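Local atomic coordinates of beta-lactamase/D-alanine Carboxypeptidase (Yersinia pestis, PDB entry 3RJU), a protein that probably acts as a serine hydrolase of the beta-lactamase and D-alanine carboxypeptidase family, cleaving beta-lactams or D-alanyl peptides. Residues Asn34-Arg39 with Asp235-Met240; Gly42-Gln45 with Asn49-Pro52; Glu70-Leu75 with Asp169-Ala174; Arg120-Gly125 with Thr133-Asp138; Glu203-Leu208 with Ser215-Thr220. One frame throughout, in Å; residues are numbered along the deposited sequence. Where two conformers were deposited one is given.

Contact 1. Residues Asn34-Arg39 with Asp235-Met240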
# COMPACT_ATOMS: atom_id res chain seq x y z
N ASN A 34 -14.93 12.32 -14.02
CA ASN A 34 -15.16 13.58 -13.30
C ASN A 34 -15.95 13.45 -12.00
O ASN A 34 -16.16 14.44 -11.31
CB ASN A 34 -15.84 14.59 -14.21
CG ASN A 34 -15.00 14.92 -15.40
OD1 ASN A 34 -13.85 15.34 -15.26
ND2 ASN A 34 -15.54 14.70 -16.59
N GLN A 35 -16.38 12.23 -11.69
CA GLN A 35 -17.23 11.99 -10.53
C GLN A 35 -16.39 11.56 -9.35
O GLN A 35 -15.52 10.69 -9.48
CB GLN A 35 -18.26 10.90 -10.81
CG GLN A 35 -19.14 11.16 -12.01
CD GLN A 35 -19.68 12.56 -12.02
OE1 GLN A 35 -20.41 12.97 -11.11
NE2 GLN A 35 -19.29 13.33 -13.03
N VAL A 36 -16.65 12.17 -8.19
CA VAL A 36 -16.11 11.67 -6.94
C VAL A 36 -17.28 11.36 -6.02
O VAL A 36 -18.11 12.24 -5.74
CB VAL A 36 -15.16 12.69 -6.28
CG1 VAL A 36 -14.73 12.19 -4.88
CG2 VAL A 36 -13.95 12.95 -7.18
N VAL A 37 -17.36 10.12 -5.54
CA VAL A 37 -18.45 9.69 -4.67
C VAL A 37 -17.82 9.18 -3.39
O VAL A 37 -16.97 8.29 -3.40
CB VAL A 37 -19.32 8.59 -5.31
CG1 VAL A 37 -20.47 8.19 -4.37
CG2 VAL A 37 -19.89 9.06 -6.65
N ASN A 38 -18.21 9.79 -2.27
CA ASN A 38 -17.75 9.39 -0.95
C ASN A 38 -18.89 8.82 -0.14
O ASN A 38 -20.00 9.37 -0.16
CB ASN A 38 -17.17 10.59 -0.21
CG ASN A 38 -15.85 11.03 -0.76
OD1 ASN A 38 -14.86 10.32 -0.65
ND2 ASN A 38 -15.81 12.22 -1.35
N ARG A 39 -18.64 7.73 0.58
CA ARG A 39 -19.63 7.18 1.50
C ARG A 39 -18.91 6.83 2.80
O ARG A 39 -17.75 6.39 2.79
CB ARG A 39 -20.31 5.92 0.93
CG ARG A 39 -21.12 6.15 -0.34
CD ARG A 39 -22.30 7.08 -0.10
NE ARG A 39 -23.15 7.18 -1.29
CZ ARG A 39 -23.20 8.25 -2.07
NH1 ARG A 39 -22.47 9.31 -1.77
NH2 ARG A 39 -24.01 8.27 -3.12
N ASP A 235 -7.26 12.66 1.97
CA ASP A 235 -5.87 12.66 1.48
C ASP A 235 -5.70 11.55 0.45
O ASP A 235 -5.04 11.76 -0.59
CB ASP A 235 -4.86 12.43 2.60
CG ASP A 235 -4.58 13.68 3.43
OD1 ASP A 235 -5.30 14.69 3.33
OD2 ASP A 235 -3.62 13.64 4.22
N MSE A 236 -6.25 10.38 0.74
CA MSE A 236 -6.12 9.24 -0.16
C MSE A 236 -6.86 9.46 -1.47
O MSE A 236 -6.42 8.97 -2.52
CB MSE A 236 -6.57 7.93 0.51
CG MSE A 236 -5.70 7.54 1.70
SE MSE A 236 -3.81 7.37 1.19
CE MSE A 236 -4.08 6.08 -0.22
N GLN A 237 -7.98 10.20 -1.43
CA GLN A 237 -8.64 10.58 -2.67
C GLN A 237 -7.66 11.34 -3.58
O GLN A 237 -7.55 11.06 -4.78
CB GLN A 237 -9.87 11.46 -2.41
CG GLN A 237 -10.56 11.91 -3.67
CD GLN A 237 -11.49 13.10 -3.44
OE1 GLN A 237 -12.14 13.20 -2.40
NE2 GLN A 237 -11.56 14.01 -4.42
N HIS A 238 -6.97 12.33 -3.01
CA HIS A 238 -6.04 13.13 -3.78
C HIS A 238 -4.89 12.30 -4.35
O HIS A 238 -4.50 12.50 -5.50
CB HIS A 238 -5.51 14.31 -2.95
CG HIS A 238 -6.58 15.27 -2.53
ND1 HIS A 238 -7.46 15.83 -3.43
CD2 HIS A 238 -6.93 15.75 -1.31
CE1 HIS A 238 -8.30 16.63 -2.79
NE2 HIS A 238 -8.00 16.59 -1.50
N TRP A 239 -4.39 11.35 -3.57
CA TRP A 239 -3.31 10.48 -4.02
C TRP A 239 -3.78 9.60 -5.17
O TRP A 239 -3.11 9.49 -6.22
CB TRP A 239 -2.77 9.61 -2.88
CG TRP A 239 -1.51 8.91 -3.25
CD1 TRP A 239 -0.27 9.44 -3.23
CD2 TRP A 239 -1.38 7.56 -3.71
NE1 TRP A 239 0.65 8.50 -3.66
CE2 TRP A 239 0.00 7.34 -3.95
CE3 TRP A 239 -2.27 6.51 -3.92
CZ2 TRP A 239 0.50 6.11 -4.41
CZ3 TRP A 239 -1.78 5.29 -4.39
CH2 TRP A 239 -0.40 5.11 -4.62
N MSE A 240 -4.93 8.98 -5.00
CA MSE A 240 -5.44 8.06 -6.00
C MSE A 240 -5.74 8.80 -7.31
O MSE A 240 -5.55 8.25 -8.40
CB MSE A 240 -6.70 7.36 -5.46
CG MSE A 240 -7.25 6.33 -6.41
SE MSE A 240 -8.55 5.12 -5.59
CE MSE A 240 -9.99 6.40 -5.30
O HOH W 1 -12.64 11.53 -0.28
O HOH W 2 -14.15 14.60 -1.57
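The amide end of Gln237 comes to rest against the two methyls of Val36. Gln237 CD lies 3.7 Å from Val36 CG1, and the amide nitrogen NE2 of Gln237 also stands 3.8 Å from Val36 CG2, so the valine supports the amide without bonding to it. The glutamine gets this far because CG is anti to its backbone N (chi1 178°) and the rest of the chain runs out extended from the helix. Two residues along the strand, the Asn38 amide is turned 41° from that of Gln237. The gap between ND2 and OE1 is too wide for a direct bond, and two waters fill in. One donates to Asn38 OD1 at 2.6 Å and to Gln237 OE1 at 2.7 Å; the other donates a hydrogen bond to Gln237 OE1 at 2.6 Å and takes a weak bond from Asn38 ND2. OE1 is thus gripped by two waters. This is the rim of the alpha/beta sandwich of the penicillin-binding fold: helix 233-241 lies on one side of the large antiparallel sheet, reaching its edge strand 35-42. Gln237 and Met240, a selenomethionine, also rest on Val29 of the adjacent strand 25-32. Val37, between the two contacting residues, packs instead on Thr6 and Val10 of helix 6-20, and Arg39 forms a salt bridge with Asp11 of the same helix.

Contact 2. Residues Gly42-Gln45 with Asn49-Pro52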
# COMPACT_ATOMS: atom_id res chain seq x y z
N GLY A 42 -21.09 3.55 9.80
CA GLY A 42 -20.69 3.02 11.09
C GLY A 42 -20.12 4.06 12.01
O GLY A 42 -20.56 5.21 12.03
N GLU A 43 -19.11 3.65 12.79
CA GLU A 43 -18.63 4.45 13.91
C GLU A 43 -17.13 4.52 13.91
O GLU A 43 -16.46 3.57 13.48
CB GLU A 43 -19.06 3.78 15.22
CG GLU A 43 -20.50 3.40 15.31
CD GLU A 43 -20.75 2.62 16.58
OE1 GLU A 43 -20.39 1.42 16.65
OE2 GLU A 43 -21.30 3.22 17.51
N THR A 44 -16.59 5.62 14.42
CA THR A 44 -15.14 5.78 14.52
C THR A 44 -14.54 5.06 15.74
O THR A 44 -13.33 4.96 15.86
CB THR A 44 -14.72 7.26 14.55
OG1 THR A 44 -15.35 7.89 15.67
CG2 THR A 44 -15.12 7.98 13.26
N GLN A 45 -15.39 4.61 16.66
CA GLN A 45 -14.98 3.75 17.77
C GLN A 45 -16.21 2.92 18.14
O GLN A 45 -17.33 3.44 18.09
CB GLN A 45 -14.51 4.56 18.98
CG GLN A 45 -13.43 5.60 18.66
CD GLN A 45 -12.86 6.28 19.90
OE1 GLN A 45 -12.96 5.75 21.02
NE2 GLN A 45 -12.24 7.44 19.71
N ASN A 49 -21.17 6.00 18.03
CA ASN A 49 -22.15 6.57 17.12
C ASN A 49 -21.69 7.80 16.38
O ASN A 49 -22.50 8.67 16.03
CB ASN A 49 -23.45 6.87 17.86
CG ASN A 49 -24.60 6.11 17.30
OD1 ASN A 49 -24.88 4.97 17.71
ND2 ASN A 49 -25.28 6.71 16.32
N ILE A 50 -20.39 7.88 16.14
CA ILE A 50 -19.81 8.99 15.38
C ILE A 50 -19.42 8.46 14.00
O ILE A 50 -18.56 7.58 13.89
CB ILE A 50 -18.57 9.58 16.09
CG1 ILE A 50 -18.94 10.15 17.46
CG2 ILE A 50 -17.90 10.65 15.23
CD1 ILE A 50 -17.73 10.74 18.22
N ARG A 51 -20.06 8.97 12.94
CA ARG A 51 -19.73 8.51 11.59
C ARG A 51 -18.32 8.95 11.15
O ARG A 51 -17.89 10.05 11.48
CB ARG A 51 -20.75 9.07 10.60
CG ARG A 51 -20.67 8.43 9.24
CD ARG A 51 -21.94 7.66 8.96
NE ARG A 51 -22.97 8.56 8.46
CZ ARG A 51 -24.27 8.27 8.43
NH1 ARG A 51 -25.13 9.15 7.95
NH2 ARG A 51 -24.70 7.11 8.90
N PRO A 52 -17.60 8.09 10.40
CA PRO A 52 -16.30 8.53 9.89
C PRO A 52 -16.44 9.75 8.99
O PRO A 52 -17.48 9.94 8.34
CB PRO A 52 -15.81 7.32 9.07
CG PRO A 52 -16.48 6.14 9.74
CD PRO A 52 -17.87 6.67 10.09
O HOH W 3 -23.37 6.06 11.82
O HOH W 4 -23.73 2.22 18.22
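Gly42-Thr44 and Asn49-Pro52 run 79° apart, joined through the backbone by Thr44 N, which donates to Ile50 O at 2.8 Å. Ile50 O also receives a CA-H...O contact from Glu43 CA at 3.1 Å, and a second such contact runs the other way, from Arg51 CA to Gly42 O. Among the side chains, Glu43 does most of the polar work. Its CG is anti to the carbonyl carbon (chi1 -50°) and the chain extends from there, laying the carboxylate alongside Asn49. Asn49 N donates to Glu43 OE2 at 2.8 Å, meeting that oxygen on its anti side and somewhat out of the carboxylate plane. A water adds a second grip, donating to Glu43 OE2 and to Asn49 OD1, while Glu43 OE1 takes the backbone N of Gly47; the carboxylate therefore ties together several points of the turn. Thr44 splits its two branches: OG1 stands 3.7 Å from Ile50 CB and hydrogen-bonds to Asn48 ND2, whereas the methyl CG2 presses on Pro52, 3.6 Å from its CA. The proline ring in turn reaches Gly42, with Pro52 CD 3.6 Å from Gly42 O. What results is a compact surface loop, folded back on itself at the end of edge strand 35-42 and held across by the carboxylate of Glu43, on the way to the short strand 58-59.

Contact 3. Residues Glu70-Leu75 with Asp169-Ala174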
# COMPACT_ATOMS: atom_id res chain seq x y z
N GLU A 70 6.51 4.41 -5.39
CA GLU A 70 6.39 5.72 -6.03
C GLU A 70 7.66 6.54 -5.85
O GLU A 70 8.20 7.11 -6.80
CB GLU A 70 5.20 6.52 -5.46
CG GLU A 70 5.17 7.97 -5.99
CD GLU A 70 3.94 8.76 -5.65
OE1 GLU A 70 3.18 8.31 -4.82
OE2 GLU A 70 3.75 9.88 -6.21
N ILE A 71 8.14 6.61 -4.61
CA ILE A 71 9.38 7.31 -4.31
C ILE A 71 10.57 6.71 -5.06
O ILE A 71 11.39 7.46 -5.62
CB ILE A 71 9.62 7.39 -2.79
CG1 ILE A 71 8.54 8.29 -2.17
CG2 ILE A 71 11.03 7.91 -2.46
CD1 ILE A 71 8.51 8.26 -0.66
N MSE A 72 10.67 5.39 -5.10
CA MSE A 72 11.73 4.75 -5.86
C MSE A 72 11.67 5.17 -7.34
O MSE A 72 12.68 5.54 -7.94
CB MSE A 72 11.66 3.23 -5.75
CG MSE A 72 12.77 2.51 -6.52
SE MSE A 72 12.50 0.58 -6.53
CE MSE A 72 10.80 0.54 -7.49
N VAL A 73 10.48 5.13 -7.93
CA VAL A 73 10.32 5.49 -9.33
C VAL A 73 10.68 6.96 -9.57
O VAL A 73 11.36 7.31 -10.55
CB VAL A 73 8.89 5.15 -9.81
CG1 VAL A 73 8.56 5.84 -11.13
CG2 VAL A 73 8.72 3.64 -9.91
N LYS A 74 10.25 7.84 -8.67
CA LYS A 74 10.59 9.25 -8.81
C LYS A 74 12.09 9.49 -8.67
O LYS A 74 12.69 10.22 -9.49
CB LYS A 74 9.78 10.11 -7.85
CG LYS A 74 8.32 10.17 -8.27
CD LYS A 74 7.47 10.92 -7.29
CE LYS A 74 6.18 11.36 -7.96
NZ LYS A 74 5.32 12.03 -6.96
N LEU A 75 12.73 8.85 -7.69
CA LEU A 75 14.18 8.99 -7.54
C LEU A 75 14.94 8.40 -8.73
O LEU A 75 16.01 8.90 -9.10
CB LEU A 75 14.66 8.34 -6.23
CG LEU A 75 14.26 9.08 -4.95
CD1 LEU A 75 14.75 8.29 -3.73
CD2 LEU A 75 14.79 10.50 -4.92
N ASP A 169 14.87 2.29 3.48
CA ASP A 169 16.20 2.63 4.02
C ASP A 169 17.16 3.01 2.87
O ASP A 169 17.94 3.97 2.97
CB ASP A 169 16.81 1.45 4.78
CG ASP A 169 15.98 1.00 5.99
OD1 ASP A 169 15.12 1.76 6.50
OD2 ASP A 169 16.20 -0.15 6.44
N ALA A 170 17.11 2.22 1.81
CA ALA A 170 18.01 2.43 0.68
C ALA A 170 17.70 3.75 -0.01
O ALA A 170 18.60 4.51 -0.38
CB ALA A 170 17.89 1.26 -0.31
N LEU A 171 16.41 4.03 -0.18
CA LEU A 171 15.98 5.25 -0.84
C LEU A 171 16.40 6.48 -0.04
O LEU A 171 16.86 7.48 -0.61
CB LEU A 171 14.47 5.24 -1.05
CG LEU A 171 13.95 4.11 -1.94
CD1 LEU A 171 12.42 4.19 -2.04
CD2 LEU A 171 14.59 4.17 -3.35
N SER A 172 16.26 6.39 1.28
CA SER A 172 16.71 7.46 2.18
C SER A 172 18.22 7.68 2.05
O SER A 172 18.69 8.83 1.98
CB SER A 172 16.34 7.10 3.62
OG SER A 172 16.90 8.04 4.54
N ARG A 173 18.98 6.58 2.04
CA ARG A 173 20.44 6.70 1.91
C ARG A 173 20.80 7.32 0.56
O ARG A 173 21.64 8.22 0.51
CB ARG A 173 21.11 5.33 2.07
CG ARG A 173 22.61 5.30 1.82
CD ARG A 173 23.37 6.02 2.91
NE ARG A 173 23.12 5.41 4.22
CZ ARG A 173 23.55 5.92 5.38
NH1 ARG A 173 24.26 7.05 5.40
NH2 ARG A 173 23.27 5.29 6.52
N ALA A 174 20.17 6.86 -0.52
CA ALA A 174 20.45 7.37 -1.86
C ALA A 174 20.17 8.87 -1.96
O ALA A 174 20.96 9.64 -2.55
CB ALA A 174 19.63 6.60 -2.89
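Leu171 is the bump here, and the shallow hollow that receives it is formed by Ile71, Met72 and Leu75 on the facing helix. The leucine fork straddles Met72 near its backbone: CD1 lies 3.7 Å from Met72 N and CD2 3.8 Å from Met72 CA. CD1 also closes on Ile71 CG2 at 4.0 Å, which makes one wall of the hollow. The other wall is Leu75, whose CD1 sits over the base of the bump, 4.1 Å from Leu171 CB and 3.9 Å from Leu171 O. With CG anti to the carbonyl carbon (chi1 -62°), Leu171 turns both methyls against the partner helix. The helices are of the same sense, their segments 32° apart and 10.4 Å between axes, a spacing bridged by this large side chain. They belong to the helical part of the fold, and helix 64-77 probably begins at the SxxK motif of serine penicillin-binding enzymes. Met72, a selenomethionine, offers CB and CG to the leucine; its far end leads away, and the side chain also touches Leu108 and Ala112 of helix 108-113. Ile71 is backed by Tyr179, Leu182 and Ile187 of helix 179-191.

Contact 4. Residues Arg120-Gly125 with Thr133-Asp138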
# COMPACT_ATOMS: atom_id res chain seq x y z
N ARG A 120 9.43 -12.62 5.11
CA ARG A 120 8.34 -11.66 5.19
C ARG A 120 8.60 -10.65 6.31
O ARG A 120 8.38 -9.45 6.12
CB ARG A 120 7.03 -12.40 5.40
CG ARG A 120 5.82 -11.52 5.66
CD ARG A 120 4.58 -12.38 5.78
NE ARG A 120 3.47 -11.55 6.21
CZ ARG A 120 2.36 -11.32 5.51
NH1 ARG A 120 2.17 -11.90 4.32
NH2 ARG A 120 1.44 -10.51 6.01
N GLU A 121 9.04 -11.14 7.47
CA GLU A 121 9.46 -10.29 8.58
C GLU A 121 10.87 -10.64 9.03
O GLU A 121 11.32 -11.77 8.88
CB GLU A 121 8.53 -10.44 9.78
CG GLU A 121 7.09 -10.11 9.50
CD GLU A 121 6.78 -8.63 9.46
OE1 GLU A 121 7.66 -7.79 9.77
OE2 GLU A 121 5.63 -8.29 9.13
N GLN A 122 11.57 -9.68 9.61
CA GLN A 122 12.77 -10.03 10.34
C GLN A 122 12.39 -11.04 11.42
O GLN A 122 11.45 -10.82 12.17
CB GLN A 122 13.39 -8.80 10.99
CG GLN A 122 14.72 -9.12 11.66
CD GLN A 122 15.39 -7.88 12.19
OE1 GLN A 122 15.27 -6.82 11.60
NE2 GLN A 122 16.12 -8.02 13.29
N PRO A 123 13.12 -12.16 11.49
CA PRO A 123 12.83 -13.15 12.54
C PRO A 123 13.28 -12.66 13.92
O PRO A 123 14.05 -11.70 14.02
CB PRO A 123 13.67 -14.36 12.13
CG PRO A 123 14.79 -13.78 11.30
CD PRO A 123 14.20 -12.59 10.59
N GLY A 124 12.77 -13.31 14.96
CA GLY A 124 13.32 -13.16 16.30
C GLY A 124 12.93 -11.92 17.07
O GLY A 124 13.65 -11.51 17.98
N GLY A 125 11.78 -11.34 16.74
CA GLY A 125 11.35 -10.13 17.42
C GLY A 125 10.54 -10.41 18.67
O GLY A 125 10.20 -11.56 18.94
N THR A 133 6.19 -1.01 14.70
CA THR A 133 7.23 -0.47 15.56
C THR A 133 8.52 -1.29 15.60
O THR A 133 9.55 -0.77 16.01
CB THR A 133 6.73 -0.23 17.02
OG1 THR A 133 6.46 -1.49 17.64
CG2 THR A 133 5.47 0.64 17.04
N TRP A 134 8.47 -2.56 15.19
CA TRP A 134 9.64 -3.44 15.19
C TRP A 134 9.64 -4.29 13.91
O TRP A 134 8.58 -4.78 13.51
CB TRP A 134 9.62 -4.37 16.42
CG TRP A 134 10.91 -5.15 16.56
CD1 TRP A 134 11.98 -4.85 17.35
CD2 TRP A 134 11.27 -6.34 15.84
NE1 TRP A 134 12.97 -5.78 17.18
CE2 TRP A 134 12.57 -6.70 16.25
CE3 TRP A 134 10.63 -7.14 14.88
CZ2 TRP A 134 13.23 -7.83 15.75
CZ3 TRP A 134 11.29 -8.24 14.37
CH2 TRP A 134 12.58 -8.58 14.81
N PRO A 135 10.81 -4.49 13.27
CA PRO A 135 12.15 -4.03 13.67
C PRO A 135 12.37 -2.57 13.31
O PRO A 135 11.73 -2.05 12.39
CB PRO A 135 13.08 -4.90 12.81
CG PRO A 135 12.27 -5.18 11.55
CD PRO A 135 10.85 -5.37 12.08
N THR A 136 13.29 -1.93 14.03
CA THR A 136 13.73 -0.60 13.64
C THR A 136 14.72 -0.71 12.49
O THR A 136 15.17 -1.81 12.16
CB THR A 136 14.41 0.12 14.80
OG1 THR A 136 15.67 -0.51 15.08
CG2 THR A 136 13.52 0.11 16.04
N LYS A 137 15.05 0.43 11.89
CA LYS A 137 16.10 0.46 10.87
C LYS A 137 17.41 -0.17 11.38
O LYS A 137 17.99 -1.03 10.73
CB LYS A 137 16.36 1.88 10.38
CG LYS A 137 17.45 1.94 9.32
CD LYS A 137 17.68 3.36 8.83
CE LYS A 137 18.33 4.22 9.90
NZ LYS A 137 18.88 5.49 9.33
N ASP A 138 17.88 0.28 12.54
CA ASP A 138 19.11 -0.32 13.07
C ASP A 138 18.96 -1.83 13.28
O ASP A 138 19.88 -2.58 12.99
CB ASP A 138 19.55 0.35 14.37
CG ASP A 138 20.11 1.75 14.16
OD1 ASP A 138 20.40 2.11 12.99
OD2 ASP A 138 20.27 2.48 15.16
O HOH W 5 7.64 -7.00 12.40
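Trp134 lays the six-membered part of its indole over the backbone of Gly125, a CH-pi contact with the glycine CA 3.4 Å from the ring centroid and 19° off the ring normal. Between these two residues the nearest atoms are Gly125 CA and Trp134 CH2, 3.3 Å apart; lacking a side chain, Gly125 lets the indole come right down on the chain. The opposite face is covered by Pro135 CB, the next residue, which follows a cis peptide bond, so the indole is sandwiched between its own neighbour and the loop across from it. Two carbonyls approach the edge in the ring plane: Gln122 O stands 3.4 Å from CZ3 of Trp134, and Pro123 O is 3.5 Å from its CH2. Gln122 crosses the indole at about a right angle. Extended, with CG anti to the backbone N (chi1 -175°), it carries OE1 to within 3.2 Å of Pro135 CB, while NE2 stays beside Trp134 CZ2, the amide plane tilted 53° to the ring. A water also bridges the segments, donating to Glu121 OE1 and Trp134 O. Just beyond, Thr136 is the N-cap of helix 137-144. The 120-125 loop also borders the probable active site: Arg120 touches Tyr159 and hydrogen-bonds to a citrate probably from the crystallisation liquor, and Glu121 bonds to Asn161, residues placed as in the YxN motif of this family.

Contact 5. Residues Glu203-Leu208 with Ser215-Thr220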
# COMPACT_ATOMS: atom_id res chain seq x y z
N GLU A 203 -3.27 15.87 17.96
CA GLU A 203 -4.49 16.31 17.29
C GLU A 203 -4.88 15.33 16.18
O GLU A 203 -6.07 15.09 15.93
CB GLU A 203 -4.32 17.73 16.73
CG GLU A 203 -5.60 18.35 16.16
CD GLU A 203 -5.92 17.86 14.77
OE1 GLU A 203 -4.97 17.48 14.03
OE2 GLU A 203 -7.12 17.85 14.40
N GLN A 204 -3.88 14.75 15.52
CA GLN A 204 -4.17 13.74 14.51
C GLN A 204 -4.61 12.43 15.16
O GLN A 204 -5.61 11.83 14.76
CB GLN A 204 -2.95 13.53 13.60
CG GLN A 204 -2.73 14.74 12.69
CD GLN A 204 -1.40 14.73 11.97
OE1 GLN A 204 -0.37 14.32 12.52
NE2 GLN A 204 -1.41 15.17 10.71
N CYS A 205 -3.87 12.01 16.18
CA CYS A 205 -4.20 10.77 16.87
C CYS A 205 -5.64 10.70 17.43
O CYS A 205 -6.26 9.63 17.40
CB CYS A 205 -3.18 10.48 17.97
SG CYS A 205 -1.59 9.86 17.29
N LYS A 206 -6.16 11.82 17.91
CA LYS A 206 -7.52 11.82 18.46
C LYS A 206 -8.54 11.47 17.38
O LYS A 206 -9.66 11.06 17.70
CB LYS A 206 -7.87 13.16 19.11
CG LYS A 206 -8.08 14.25 18.10
CD LYS A 206 -8.60 15.56 18.70
CE LYS A 206 -8.75 16.59 17.59
NZ LYS A 206 -8.97 17.97 18.13
N ARG A 207 -8.16 11.63 16.11
CA ARG A 207 -9.05 11.34 14.99
C ARG A 207 -8.88 9.93 14.44
O ARG A 207 -9.59 9.54 13.51
CB ARG A 207 -8.86 12.37 13.86
CG ARG A 207 -9.27 13.78 14.26
CD ARG A 207 -9.13 14.75 13.08
NE ARG A 207 -7.80 15.35 12.97
CZ ARG A 207 -7.01 15.29 11.90
NH1 ARG A 207 -7.39 14.62 10.82
NH2 ARG A 207 -5.83 15.91 11.92
N LEU A 208 -7.95 9.16 15.00
CA LEU A 208 -7.70 7.79 14.51
C LEU A 208 -8.89 6.90 14.86
O LEU A 208 -9.35 6.85 16.02
CB LEU A 208 -6.41 7.22 15.10
CG LEU A 208 -5.99 5.84 14.56
CD1 LEU A 208 -5.59 5.92 13.08
CD2 LEU A 208 -4.86 5.25 15.40
N SER A 215 -4.15 -0.53 18.04
CA SER A 215 -2.88 -0.28 18.74
C SER A 215 -2.81 1.20 19.05
O SER A 215 -3.43 2.00 18.36
CB SER A 215 -1.68 -0.57 17.82
OG SER A 215 -1.30 -1.93 17.80
N ARG A 216 -2.01 1.58 20.05
CA ARG A 216 -1.84 3.01 20.34
C ARG A 216 -1.31 3.76 19.13
O ARG A 216 -0.53 3.24 18.34
CB ARG A 216 -0.93 3.24 21.56
CG ARG A 216 0.53 2.91 21.34
CD ARG A 216 1.40 3.44 22.50
NE ARG A 216 1.49 4.90 22.48
CZ ARG A 216 2.47 5.59 21.90
NH1 ARG A 216 3.47 4.95 21.30
NH2 ARG A 216 2.45 6.91 21.92
N CYS A 217 -1.76 5.00 18.99
CA CYS A 217 -1.37 5.85 17.88
C CYS A 217 -0.00 6.44 18.16
O CYS A 217 0.15 7.29 19.04
CB CYS A 217 -2.42 6.94 17.68
SG CYS A 217 -2.09 8.10 16.33
N GLY A 218 1.01 5.99 17.43
CA GLY A 218 2.36 6.45 17.69
C GLY A 218 3.19 6.56 16.44
O GLY A 218 2.68 6.45 15.33
N ASN A 219 4.47 6.82 16.64
CA ASN A 219 5.44 6.93 15.56
C ASN A 219 5.59 5.56 14.91
O ASN A 219 5.84 4.56 15.59
CB ASN A 219 6.76 7.42 16.17
CG ASN A 219 7.90 7.51 15.17
OD1 ASN A 219 8.21 6.56 14.46
ND2 ASN A 219 8.57 8.66 15.14
N THR A 220 5.41 5.51 13.59
CA THR A 220 5.49 4.26 12.84
C THR A 220 6.62 4.30 11.80
O THR A 220 6.60 3.54 10.80
CB THR A 220 4.17 3.97 12.14
OG1 THR A 220 3.79 5.11 11.35
CG2 THR A 220 3.05 3.65 13.17
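A disulfide bridge between Cys205 and Cys217 ties helix 202-205 to the loop that follows, closing an excursion of eleven residues. The sulphurs, Cys205 SG and Cys217 SG, are 2.1 Å apart. The bridge turns in the left-handed sense, with a torsion of -72° about the S-S bond that sets Cys205 CB 3.6 Å from Cys217 CB. The two cysteines direct their sulphurs differently: Cys205 SG is anti to its carbonyl carbon (chi1 -75°), while Cys217 SG is anti to its backbone N (chi1 180°). Leu208 lies beside the bridge, its CD2 3.7 Å from Cys217 CB, and so gives the half-cystine an apolar flank. It is delivered there by the type I turn from Cys205 to Leu208, closed by Leu208 N bonding to Cys205 O. On the side of that turn away from the disulfide, Arg207 grips Glu203 side-on: NH2 donates to Glu203 OE1 at 2.8 Å in a nearly straight bond, in the guanidinium plane, and NE reaches Glu203 OE2 at 3.0 Å from above the carboxylate plane. Arg207 NH1 then holds Asp55 O. Tyr230 of strand 230-231 packs on both Leu208 and Cys217, Arg59 of its partner strand 58-59 bonds to the carbonyls of Ser215 and Arg216, and Pro200, ahead of helix 202-205, touches both cysteines.

Overall arrangement
Contact 3 is the buried one, apolar throughout, between two helices of the helical region; contacts 1 and 2 lie at the surface, where waters join amides or a carboxylate, and contacts 4 and 5 are partly buried. Contacts 1 and 2 share the edge strand 35-42, one along its length and the other at its end. The helix of contact 1 meets the first helix of contact 3 through a probable hydrogen bond from Trp239 to Glu70. Contact 4 packs Lys137 on Asp169 of contact 3, and Thr133 on Asn219 of contact 5. Loop contacts differ most in chemistry: backbone and carboxylate bonds in 2, ring packing in 4, a covalent bridge in 5.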